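Local coordinates for protein (soluble lytic transglycosylase SLT70) (Escherichia coli, PDB 1QSA), which cleaves the glycosidic bonds between N-acetylmuramic acid and N-acetylglucosamine in peptidoglycan, with formation of a 1,6-anhydro bond in the muramic acid residue, at residues Gln427-Ser432 / Leu451-Leu456; His444-Phe449 / Arg599-Asp604; Asp455-Tyr460 / Tyr470-Ala475. All blocks are in the same frame, centred on the assembly; numbering follows the deposited sequence.

Overall arrangement
Going from the N terminus, the chain reaches the three contacts late, among helices 429-438, 445-448, 454-461 and 468-479. Residues 427-432 come first and are met by 451-456, so that interaction 1 closes a loop of 18 residues taking in the rest of helix 429-438 and helix 445-448. From inside that loop, residues 444-449 reach across about 150 residues to the end of helix 582-601, so interaction 2 crosses interaction 1. Interaction 3 shares Asp455 and Leu456 with interaction 1, closes a tight loop of nine residues between helices 454-461 and 468-479, and lies nested within the long loop closed by interaction 2. Met472 touches Leu451, Ala452 and Met602, so the three contacts meet at this residue of helix 468-479.

Interaction 1. Residues Gln427-Ser432 / Leu451-Leu456; sequences QWWDLS and LAYNDL
Trp429 lays one face of its indole on Ala452. The methyl carbon CB of Ala452 stands 3.7 Å from the centroid of the five-membered ring and 25° off its normal, a CH-pi contact, and its nearest ring atom is Trp429 CD1 at 3.4 Å. With CG anti to the carbonyl carbon (chi1 -45°), the indole leaves the first turn of its helix toward 451-456, and CA of Gln427 lies over the rim of the opposite face. The same indole turns an edge to the face of Tyr453, the planes at 63° and the centroids 5.8 Å apart. A water in the indole plane accepts from Trp429 NE1 at 2.8 Å and from the backbone N of Tyr453 at 3.1 Å, bridging the two segments. A leucine in place of Trp429 would probably leave Tyr453 without its edge-to-face partner and this water without its indole donor. Residues 451-454 form a type II beta turn, with Tyr453 as N-cap of the next helix. The contact thus joins the start of helix 429-438 to the turn leading into helix 454-461, while Tyr453 also packs on helix 523-540 and Ala452 on Trp481.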
# COMPACT_ATOMS: atom_id res chain seq x y z
N GLN A 427 -23.36 12.16 0.11
CA GLN A 427 -22.45 12.20 1.24
C GLN A 427 -21.79 10.86 1.55
O GLN A 427 -21.47 10.57 2.71
CB GLN A 427 -23.10 12.83 2.47
CG GLN A 427 -23.57 14.24 2.20
CD GLN A 427 -23.90 15.02 3.44
OE1 GLN A 427 -23.98 14.47 4.55
NE2 GLN A 427 -24.11 16.32 3.28
N TRP A 428 -21.59 10.06 0.51
CA TRP A 428 -20.89 8.76 0.61
C TRP A 428 -19.46 9.17 0.23
O TRP A 428 -18.98 8.91 -0.89
CB TRP A 428 -21.44 7.77 -0.42
CG TRP A 428 -22.90 7.39 -0.23
CD1 TRP A 428 -23.65 7.53 0.90
CD2 TRP A 428 -23.74 6.77 -1.21
NE1 TRP A 428 -24.93 7.04 0.68
CE2 TRP A 428 -25.01 6.57 -0.61
CE3 TRP A 428 -23.56 6.38 -2.55
CZ2 TRP A 428 -26.09 5.98 -1.29
CZ3 TRP A 428 -24.64 5.79 -3.23
CH2 TRP A 428 -25.89 5.61 -2.59
N TRP A 429 -18.80 9.85 1.17
CA TRP A 429 -17.46 10.42 0.94
C TRP A 429 -16.41 9.42 0.48
O TRP A 429 -15.64 9.71 -0.45
CB TRP A 429 -16.98 11.16 2.18
CG TRP A 429 -18.03 12.06 2.79
CD1 TRP A 429 -18.51 12.00 4.08
CD2 TRP A 429 -18.70 13.16 2.16
NE1 TRP A 429 -19.41 13.01 4.28
CE2 TRP A 429 -19.54 13.74 3.13
CE3 TRP A 429 -18.66 13.72 0.87
CZ2 TRP A 429 -20.34 14.86 2.86
CZ3 TRP A 429 -19.47 14.84 0.60
CH2 TRP A 429 -20.29 15.39 1.60
N ASP A 430 -16.35 8.27 1.15
CA ASP A 430 -15.40 7.24 0.73
C ASP A 430 -15.66 6.73 -0.69
O ASP A 430 -14.72 6.53 -1.47
CB ASP A 430 -15.29 6.09 1.75
CG ASP A 430 -16.62 5.56 2.25
OD1 ASP A 430 -17.71 5.90 1.74
OD2 ASP A 430 -16.57 4.78 3.22
N LEU A 431 -16.92 6.54 -1.05
CA LEU A 431 -17.25 6.08 -2.39
C LEU A 431 -16.90 7.12 -3.44
O LEU A 431 -16.47 6.79 -4.54
CB LEU A 431 -18.73 5.67 -2.49
CG LEU A 431 -19.13 4.60 -1.47
CD1 LEU A 431 -20.57 4.14 -1.75
CD2 LEU A 431 -18.16 3.40 -1.57
N SER A 432 -17.07 8.40 -3.10
CA SER A 432 -16.73 9.48 -4.01
C SER A 432 -15.23 9.40 -4.32
O SER A 432 -14.83 9.39 -5.49
CB SER A 432 -17.08 10.84 -3.38
OG SER A 432 -16.66 11.93 -4.19
N LEU A 451 -15.74 17.56 1.86
CA LEU A 451 -15.74 18.10 3.22
C LEU A 451 -16.43 17.11 4.15
O LEU A 451 -17.48 17.40 4.74
CB LEU A 451 -16.43 19.46 3.26
CG LEU A 451 -15.75 20.54 2.43
CD1 LEU A 451 -16.53 21.85 2.53
CD2 LEU A 451 -14.31 20.74 2.89
N ALA A 452 -15.80 15.96 4.31
CA ALA A 452 -16.33 14.87 5.13
C ALA A 452 -16.31 15.12 6.64
O ALA A 452 -15.33 15.66 7.18
CB ALA A 452 -15.58 13.60 4.80
N TYR A 453 -17.41 14.76 7.31
CA TYR A 453 -17.55 14.91 8.76
C TYR A 453 -17.20 16.33 9.18
O TYR A 453 -16.59 16.55 10.22
CB TYR A 453 -16.63 13.88 9.47
CG TYR A 453 -16.86 12.46 9.02
CD1 TYR A 453 -17.91 11.70 9.56
CD2 TYR A 453 -16.07 11.88 8.02
CE1 TYR A 453 -18.16 10.41 9.12
CE2 TYR A 453 -16.31 10.59 7.57
CZ TYR A 453 -17.36 9.86 8.13
OH TYR A 453 -17.63 8.58 7.71
N ASN A 454 -17.62 17.31 8.37
CA ASN A 454 -17.29 18.70 8.62
C ASN A 454 -17.59 19.20 10.03
O ASN A 454 -16.72 19.78 10.69
CB ASN A 454 -17.96 19.60 7.56
CG ASN A 454 -17.48 21.03 7.62
OD1 ASN A 454 -16.33 21.32 7.30
ND2 ASN A 454 -18.35 21.93 8.07
N ASP A 455 -18.81 18.97 10.50
CA ASP A 455 -19.22 19.39 11.85
C ASP A 455 -18.35 18.76 12.94
O ASP A 455 -17.96 19.45 13.88
CB ASP A 455 -20.69 19.06 12.11
CG ASP A 455 -21.64 19.87 11.24
OD1 ASP A 455 -21.25 20.97 10.79
OD2 ASP A 455 -22.77 19.39 10.99
N LEU A 456 -18.03 17.48 12.80
CA LEU A 456 -17.20 16.83 13.81
C LEU A 456 -15.78 17.40 13.82
O LEU A 456 -15.23 17.65 14.89
CB LEU A 456 -17.15 15.31 13.59
CG LEU A 456 -18.42 14.55 13.99
CD1 LEU A 456 -18.35 13.11 13.49
CD2 LEU A 456 -18.59 14.60 15.51
O HOH W 1 -20.30 13.70 6.84

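Interaction 2. Residues His444-Phe449 / Arg599-Asp604; sequences HLEERF and RYFMGD. With SO4 (sulfate ion), chain B; SO4 (sulfate ion), chain H.
Phe601 drives the far end of its ring against the backbone of a one-turn helix, so that main-chain atoms make the nearest approaches. Its CZ lies 3.5 Å from the backbone N of Glu446, and its CE2 is 3.6 Å from the carbonyl O of Leu445. Further along the ring, CD2 comes within 4.0 Å of the carbonyl O of Phe449. These are van der Waals contacts. Leu445 CB sits in the ring plane at its edge, 3.9 Å from Phe601 CZ, while CB and CG of Glu446 lie alongside CE1. The side chain of Glu446, with CG anti to the backbone N (chi1 -164°), runs out extended past the ring to a salt bridge with Arg421, which Glu447 shares.

The guanidinium of Arg448 serves two sulfate ions, which probably come from the crystallisation liquor. Its NH1 donates to O2 of the chain B sulfate at 2.8 Å and also bonds the carbonyl O of Trp442, and its NH2 gives O4 of the chain B ion a nearly straight bond (175°). NH2 also donates to O1 of the chain H sulfate, at 2.8 Å but with a more bent geometry. Phe449 CE2 lies over the centre of one guanidinium face, while both sulfates take its edge.

Phe601 closes helix 582-601, which ends in a Schellman motif at Gly603. The contact sets that end against helix 445-448, with helix 413-425 beside Glu446 and helix 468-479 touching both Phe449 and Met602.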
# COMPACT_ATOMS: atom_id res chain seq x y z
N HIS A 444 -10.61 16.21 -10.85
CA HIS A 444 -11.96 16.41 -10.30
C HIS A 444 -11.78 16.60 -8.79
O HIS A 444 -12.23 15.79 -7.97
CB HIS A 444 -12.85 15.19 -10.58
CG HIS A 444 -13.39 15.14 -11.97
ND1 HIS A 444 -12.59 14.99 -13.08
CD2 HIS A 444 -14.66 15.22 -12.43
CE1 HIS A 444 -13.34 14.98 -14.17
NE2 HIS A 444 -14.60 15.12 -13.80
N LEU A 445 -11.14 17.70 -8.43
CA LEU A 445 -10.80 17.96 -7.03
C LEU A 445 -11.92 17.96 -6.00
O LEU A 445 -11.71 17.51 -4.87
CB LEU A 445 -9.95 19.24 -6.90
CG LEU A 445 -8.64 19.25 -7.69
CD1 LEU A 445 -7.86 20.54 -7.38
CD2 LEU A 445 -7.79 18.02 -7.35
N GLU A 446 -13.10 18.45 -6.36
CA GLU A 446 -14.20 18.51 -5.40
C GLU A 446 -14.60 17.12 -4.91
O GLU A 446 -14.85 16.93 -3.72
CB GLU A 446 -15.42 19.25 -5.97
CG GLU A 446 -16.37 19.65 -4.86
CD GLU A 446 -17.52 20.53 -5.29
OE1 GLU A 446 -17.87 20.52 -6.49
OE2 GLU A 446 -18.08 21.21 -4.41
N GLU A 447 -14.67 16.16 -5.83
CA GLU A 447 -15.03 14.78 -5.50
C GLU A 447 -13.89 14.03 -4.83
O GLU A 447 -14.13 13.10 -4.04
CB GLU A 447 -15.51 14.03 -6.75
CG GLU A 447 -16.83 14.55 -7.36
CD GLU A 447 -16.66 15.84 -8.15
OE1 GLU A 447 -15.57 16.08 -8.70
OE2 GLU A 447 -17.63 16.62 -8.23
N ARG A 448 -12.66 14.42 -5.14
CA ARG A 448 -11.48 13.79 -4.53
C ARG A 448 -11.26 14.28 -3.09
O ARG A 448 -10.65 13.57 -2.28
CB ARG A 448 -10.20 14.12 -5.32
CG ARG A 448 -10.13 13.55 -6.75
CD ARG A 448 -8.75 13.83 -7.39
NE ARG A 448 -7.69 13.16 -6.66
CZ ARG A 448 -6.44 13.63 -6.53
NH1 ARG A 448 -6.06 14.74 -7.16
NH2 ARG A 448 -5.56 12.96 -5.81
N PHE A 449 -11.71 15.49 -2.78
CA PHE A 449 -11.47 16.06 -1.46
C PHE A 449 -12.75 16.61 -0.85
O PHE A 449 -12.86 17.81 -0.59
CB PHE A 449 -10.38 17.13 -1.58
CG PHE A 449 -9.08 16.59 -2.10
CD1 PHE A 449 -8.27 15.80 -1.27
CD2 PHE A 449 -8.73 16.73 -3.45
CE1 PHE A 449 -7.13 15.16 -1.79
CE2 PHE A 449 -7.61 16.09 -3.98
CZ PHE A 449 -6.81 15.30 -3.15
N ARG A 599 -8.33 23.92 2.30
CA ARG A 599 -8.45 25.35 2.57
C ARG A 599 -9.23 25.98 1.42
O ARG A 599 -10.14 26.77 1.66
CB ARG A 599 -7.07 26.00 2.72
CG ARG A 599 -6.47 25.73 4.11
CD ARG A 599 -5.05 26.26 4.25
NE ARG A 599 -4.98 27.69 3.93
CZ ARG A 599 -5.34 28.68 4.75
NH1 ARG A 599 -5.78 28.42 5.98
NH2 ARG A 599 -5.23 29.94 4.35
N TYR A 600 -8.94 25.57 0.18
CA TYR A 600 -9.64 26.12 -0.97
C TYR A 600 -11.15 25.86 -0.87
O TYR A 600 -11.95 26.79 -1.03
CB TYR A 600 -9.10 25.54 -2.28
CG TYR A 600 -9.89 26.02 -3.48
CD1 TYR A 600 -9.62 27.27 -4.05
CD2 TYR A 600 -10.94 25.26 -4.00
CE1 TYR A 600 -10.39 27.74 -5.11
CE2 TYR A 600 -11.71 25.74 -5.06
CZ TYR A 600 -11.43 26.97 -5.60
OH TYR A 600 -12.19 27.43 -6.65
N PHE A 601 -11.53 24.61 -0.61
CA PHE A 601 -12.95 24.27 -0.52
C PHE A 601 -13.65 24.86 0.69
O PHE A 601 -14.88 24.92 0.74
CB PHE A 601 -13.14 22.75 -0.64
CG PHE A 601 -12.86 22.24 -2.03
CD1 PHE A 601 -13.62 22.68 -3.11
CD2 PHE A 601 -11.82 21.34 -2.26
CE1 PHE A 601 -13.34 22.25 -4.42
CE2 PHE A 601 -11.54 20.90 -3.56
CZ PHE A 601 -12.30 21.36 -4.64
N MET A 602 -12.87 25.35 1.66
CA MET A 602 -13.42 25.99 2.84
C MET A 602 -13.47 27.52 2.66
O MET A 602 -13.85 28.26 3.57
CB MET A 602 -12.60 25.65 4.08
CG MET A 602 -12.72 24.19 4.49
SD MET A 602 -11.67 23.85 5.90
CE MET A 602 -11.69 22.09 5.88
N GLY A 603 -13.03 27.99 1.49
CA GLY A 603 -13.05 29.41 1.20
C GLY A 603 -11.83 30.22 1.62
O GLY A 603 -11.89 31.45 1.66
N ASP A 604 -10.73 29.54 1.94
CA ASP A 604 -9.50 30.20 2.35
C ASP A 604 -8.43 30.11 1.26
O ASP A 604 -8.56 29.33 0.32
CB ASP A 604 -8.96 29.57 3.63
CG ASP A 604 -9.95 29.67 4.78
OD1 ASP A 604 -10.53 30.75 5.00
OD2 ASP A 604 -10.14 28.65 5.46
S SO4 B . -2.46 15.42 -6.01
O1 SO4 B . -1.85 16.28 -4.98
O2 SO4 B . -3.64 16.11 -6.58
O3 SO4 B . -1.46 15.20 -7.07
O4 SO4 B . -2.87 14.12 -5.45
S SO4 H . -5.48 9.61 -4.06
O1 SO4 H . -4.92 10.97 -3.88
O2 SO4 H . -4.37 8.65 -4.23
O3 SO4 H . -6.27 9.25 -2.88
O4 SO4 H . -6.34 9.60 -5.26

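Interaction 3. Residues Asp455-Tyr460 / Tyr470-Ala475; sequences DLFKRY and YAMAIA
Phe457 makes every side-chain contact between these two helices, meeting Ala471, Met472 and Ala475. The CH-pi interaction comes from Met472, whose CG lies over one face of the Phe457 ring, 3.8 Å from the centroid and 22° off the normal; the closest pair is Met472 CG to Phe457 CG at 3.6 Å. A Met-aromatic contact accompanies it: SD, carried on beyond CG by an extended second torsion, lies obliquely 5.0 Å from the ring centroid, near Phe457 CB, and the bend at the last torsion then turns only the terminal methyl CE.

The two helices belong to the lysozyme-like catalytic domain of the Slt family. Their axes approach to 10.4 Å with 126° between their directions, and helix 468-479 carries Glu478, the predicted active-site residue, one turn beyond Ala475. Two small residues allow the ring to lie near the backbone of that helix.

Apolar methyl contacts make up the rest. The CB of Ala471 meets Phe457 CD1 at 3.8 Å, and one turn later the CB of Ala475 reaches CZ at the same distance, so the ring spans a full turn of the partner helix. A chi1 of -80° sets the Phe457 ring beside the backbone N and turns it across this interface, where it also touches Ile527 of helix 523-540. Beyond the ring, Ala475 packs on Trp481 and Met495, and Met472 on Met602.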
# COMPACT_ATOMS: atom_id res chain seq x y z
N ASP A 455 -18.81 18.97 10.50
CA ASP A 455 -19.22 19.39 11.85
C ASP A 455 -18.35 18.76 12.94
O ASP A 455 -17.96 19.45 13.88
CB ASP A 455 -20.69 19.06 12.11
CG ASP A 455 -21.64 19.87 11.24
OD1 ASP A 455 -21.25 20.97 10.79
OD2 ASP A 455 -22.77 19.39 10.99
N LEU A 456 -18.03 17.48 12.80
CA LEU A 456 -17.20 16.83 13.81
C LEU A 456 -15.78 17.40 13.82
O LEU A 456 -15.23 17.65 14.89
CB LEU A 456 -17.15 15.31 13.59
CG LEU A 456 -18.42 14.55 13.99
CD1 LEU A 456 -18.35 13.11 13.49
CD2 LEU A 456 -18.59 14.60 15.51
N PHE A 457 -15.18 17.59 12.65
CA PHE A 457 -13.83 18.16 12.61
C PHE A 457 -13.81 19.58 13.16
O PHE A 457 -12.88 19.94 13.87
CB PHE A 457 -13.22 18.11 11.20
CG PHE A 457 -12.66 16.75 10.84
CD1 PHE A 457 -11.45 16.32 11.39
CD2 PHE A 457 -13.35 15.91 9.98
CE1 PHE A 457 -10.92 15.05 11.07
CE2 PHE A 457 -12.84 14.65 9.66
CZ PHE A 457 -11.63 14.22 10.21
N LYS A 458 -14.87 20.35 12.90
CA LYS A 458 -14.95 21.71 13.42
C LYS A 458 -15.00 21.66 14.94
O LYS A 458 -14.19 22.30 15.62
CB LYS A 458 -16.19 22.43 12.87
CG LYS A 458 -16.29 23.89 13.33
CD LYS A 458 -17.54 24.56 12.79
CE LYS A 458 -17.59 26.04 13.19
NZ LYS A 458 -18.93 26.65 12.89
N ARG A 459 -15.90 20.84 15.47
CA ARG A 459 -16.06 20.70 16.90
C ARG A 459 -14.79 20.25 17.62
O ARG A 459 -14.43 20.81 18.65
CB ARG A 459 -17.19 19.71 17.21
CG ARG A 459 -17.48 19.51 18.70
CD ARG A 459 -18.45 18.36 18.95
NE ARG A 459 -19.58 18.38 18.03
CZ ARG A 459 -20.39 17.34 17.81
NH1 ARG A 459 -20.21 16.20 18.47
NH2 ARG A 459 -21.39 17.44 16.95
N TYR A 460 -14.09 19.27 17.04
CA TYR A 460 -12.88 18.73 17.65
C TYR A 460 -11.58 19.47 17.39
O TYR A 460 -10.53 19.05 17.87
CB TYR A 460 -12.75 17.23 17.36
CG TYR A 460 -13.74 16.43 18.18
CD1 TYR A 460 -13.46 16.10 19.50
CD2 TYR A 460 -14.98 16.04 17.65
CE1 TYR A 460 -14.39 15.42 20.28
CE2 TYR A 460 -15.92 15.35 18.44
CZ TYR A 460 -15.61 15.05 19.75
OH TYR A 460 -16.49 14.38 20.56
N TYR A 470 -6.34 21.04 8.25
CA TYR A 470 -5.19 20.17 8.45
C TYR A 470 -5.60 18.80 8.97
O TYR A 470 -5.11 17.77 8.48
CB TYR A 470 -4.18 20.86 9.37
CG TYR A 470 -2.97 20.00 9.65
CD1 TYR A 470 -2.22 19.45 8.61
CD2 TYR A 470 -2.61 19.70 10.97
CE1 TYR A 470 -1.14 18.60 8.87
CE2 TYR A 470 -1.53 18.86 11.24
CZ TYR A 470 -0.80 18.32 10.19
OH TYR A 470 0.24 17.46 10.46
N ALA A 471 -6.48 18.77 9.98
CA ALA A 471 -6.97 17.49 10.53
C ALA A 471 -7.67 16.70 9.42
O ALA A 471 -7.51 15.48 9.29
CB ALA A 471 -7.92 17.73 11.68
N MET A 472 -8.43 17.40 8.58
CA MET A 472 -9.12 16.78 7.46
C MET A 472 -8.15 16.22 6.42
O MET A 472 -8.38 15.12 5.91
CB MET A 472 -10.12 17.76 6.84
CG MET A 472 -11.28 18.02 7.79
SD MET A 472 -12.44 19.27 7.25
CE MET A 472 -13.47 18.32 6.10
N ALA A 473 -7.06 16.94 6.15
CA ALA A 473 -6.04 16.48 5.20
C ALA A 473 -5.42 15.18 5.70
O ALA A 473 -5.18 14.26 4.92
CB ALA A 473 -4.94 17.54 5.04
N ILE A 474 -5.12 15.12 7.00
CA ILE A 474 -4.52 13.92 7.60
C ILE A 474 -5.48 12.74 7.45
O ILE A 474 -5.08 11.65 7.02
CB ILE A 474 -4.16 14.19 9.10
CG1 ILE A 474 -2.94 15.13 9.19
CG2 ILE A 474 -3.89 12.86 9.85
CD1 ILE A 474 -1.57 14.45 8.96
N ALA A 475 -6.75 12.95 7.78
CA ALA A 475 -7.74 11.87 7.65
C ALA A 475 -7.90 11.40 6.20
O ALA A 475 -7.98 10.20 5.93
CB ALA A 475 -9.08 12.33 8.21